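Local atomic coordinates of fusolin (Unidentified entomopoxvirus, PDB entry 4YN2), a protein that forms the crystalline spindles of an insect poxvirus that enhance virulence, and probably acts on chitin as a lytic polysaccharide monooxygenase-like protein. Residues S5-R10 against L132-C137. Numbering follows the deposited sequence.
With EDO (1,2-ethanediol), chain D.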
# COMPACT_ATOMS: atom_id res chain seq x y z
N SER A 5 -7.02 -5.05 6.89
CA SER A 5 -7.88 -5.80 5.97
C SER A 5 -8.58 -4.85 5.05
O SER A 5 -8.84 -5.23 3.90
CB SER A 5 -8.88 -6.67 6.73
OG SER A 5 -9.43 -6.00 7.84
N PHE A 6 -8.90 -3.62 5.49
CA PHE A 6 -9.49 -2.65 4.58
C PHE A 6 -8.96 -1.24 4.85
O PHE A 6 -9.24 -0.68 5.89
CB PHE A 6 -11.03 -2.61 4.56
CG PHE A 6 -11.45 -1.72 3.42
CD1 PHE A 6 -11.40 -2.17 2.11
CD2 PHE A 6 -11.66 -0.36 3.63
CE1 PHE A 6 -11.63 -1.31 1.04
CE2 PHE A 6 -11.89 0.50 2.56
CZ PHE A 6 -11.87 0.02 1.28
N PRO A 7 -8.30 -0.59 3.87
CA PRO A 7 -7.78 -1.15 2.62
C PRO A 7 -6.76 -2.24 2.97
O PRO A 7 -6.15 -2.20 4.04
CB PRO A 7 -7.21 0.09 1.89
CG PRO A 7 -7.69 1.29 2.68
CD PRO A 7 -7.81 0.78 4.08
N ILE A 8 -6.66 -3.27 2.14
CA ILE A 8 -5.81 -4.43 2.45
C ILE A 8 -4.33 -4.05 2.61
O ILE A 8 -3.80 -3.25 1.84
CB ILE A 8 -5.99 -5.54 1.38
CG1 ILE A 8 -5.46 -6.90 1.88
CG2 ILE A 8 -5.36 -5.15 0.04
CD1 ILE A 8 -5.89 -8.06 0.98
N ALA A 9 -3.67 -4.66 3.62
CA ALA A 9 -2.23 -4.47 3.82
C ALA A 9 -1.48 -5.05 2.65
O ALA A 9 -1.88 -6.10 2.13
CB ALA A 9 -1.77 -5.14 5.10
N ARG A 10 -0.38 -4.41 2.27
CA ARG A 10 0.47 -4.86 1.17
C ARG A 10 0.84 -6.33 1.34
O ARG A 10 0.64 -7.12 0.42
CB ARG A 10 1.73 -4.00 1.11
CG ARG A 10 2.64 -4.32 -0.06
CD ARG A 10 3.88 -3.47 -0.01
NE ARG A 10 3.64 -2.08 -0.41
CZ ARG A 10 4.58 -1.15 -0.50
NH1 ARG A 10 5.85 -1.44 -0.21
NH2 ARG A 10 4.27 0.08 -0.88
N LEU A 132 -12.56 7.67 5.58
CA LEU A 132 -12.55 6.25 5.22
C LEU A 132 -12.55 5.45 6.47
O LEU A 132 -11.73 5.70 7.36
CB LEU A 132 -11.32 5.92 4.37
CG LEU A 132 -11.34 4.59 3.62
CD1 LEU A 132 -12.45 4.55 2.57
CD2 LEU A 132 -10.00 4.35 2.94
N GLU A 133 -13.45 4.47 6.56
CA GLU A 133 -13.46 3.61 7.73
C GLU A 133 -12.47 2.49 7.54
O GLU A 133 -12.73 1.53 6.81
CB GLU A 133 -14.83 3.06 8.02
CG GLU A 133 -14.87 2.47 9.42
CD GLU A 133 -16.20 1.83 9.74
OE1 GLU A 133 -16.75 1.13 8.86
OE2 GLU A 133 -16.70 2.02 10.87
N LEU A 134 -11.32 2.62 8.18
CA LEU A 134 -10.28 1.61 8.13
C LEU A 134 -10.71 0.40 8.93
O LEU A 134 -11.42 0.55 9.93
CB LEU A 134 -8.94 2.16 8.68
CG LEU A 134 -8.02 2.82 7.64
CD1 LEU A 134 -8.73 3.90 6.89
CD2 LEU A 134 -6.77 3.37 8.30
N GLU A 135 -10.33 -0.80 8.48
CA GLU A 135 -10.60 -2.04 9.22
C GLU A 135 -9.29 -2.76 9.49
O GLU A 135 -8.63 -3.17 8.53
CB GLU A 135 -11.57 -2.94 8.43
CG GLU A 135 -12.01 -4.21 9.14
CD GLU A 135 -12.63 -5.25 8.23
OE1 GLU A 135 -12.02 -5.57 7.18
OE2 GLU A 135 -13.71 -5.79 8.58
N PHE A 136 -8.90 -2.88 10.77
CA PHE A 136 -7.73 -3.66 11.16
C PHE A 136 -8.27 -5.00 11.64
O PHE A 136 -9.23 -5.04 12.42
CB PHE A 136 -6.85 -2.96 12.20
CG PHE A 136 -5.54 -3.66 12.46
CD1 PHE A 136 -5.47 -4.74 13.33
CD2 PHE A 136 -4.38 -3.25 11.81
CE1 PHE A 136 -4.26 -5.39 13.55
CE2 PHE A 136 -3.17 -3.92 12.03
CZ PHE A 136 -3.11 -4.97 12.91
N CYS A 137 -7.70 -6.07 11.11
CA CYS A 137 -8.10 -7.45 11.36
C CYS A 137 -7.22 -8.05 12.43
O CYS A 137 -6.10 -8.45 12.11
CB CYS A 137 -8.04 -8.25 10.06
SG CYS A 137 -8.75 -9.91 10.18
C1 EDO D . -16.06 4.05 13.89
O1 EDO D . -15.59 4.11 12.54
C2 EDO D . -14.97 4.55 14.88
O2 EDO D . -14.21 5.62 14.31
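Two residues of strand 2-6, Ser5 and Phe6, stand opposite the single residue Glu135, where the end of that strand runs antiparallel to strand 129-138. Glu135 O takes two backbone hydrogen bonds, from Ser5 N at 3.0 Å and from Phe6 N at 3.1 Å. Glu135 N returns a hydrogen bond to Phe6 O at 2.8 Å. Beside this pair Phe6 CB and Glu135 CB touch at 3.9 Å. Ser5 OG sits between its own N and carbonyl carbon (chi1 42°). From there it fills the hollow between Glu135 and the CB of Cys137. It is 2.7 Å from Glu135 OE1 and also lies near Glu135 O. The other carboxylate oxygen, Glu135 OE2, is hydrogen-bonded to Ser185 OG. Cys137 is tied to Cys187 by a disulfide.

With CG anti to the backbone N (chi1 -172°), the Phe6 ring lies out along the neighbouring strand. It crosses Leu132 at about a right angle. Its edge meets Leu132 CD1, with CE2 at 4.1 Å, and passes Glu133 O. Pro7 follows a cis peptide bond, and its CG lies above one face of the Phe6 ring, toward the rim. The same CG meets Leu132 CD2 tip to tip at 3.8 Å, so the two Leu132 methyls touch different neighbours. Pro7 CD rests against Leu134 CG. Ser5 and Phe6, set against one Glu135, make a classic beta bulge at the edge strand of a four-stranded antiparallel sheet in the lytic polysaccharide monooxygenase-like domain.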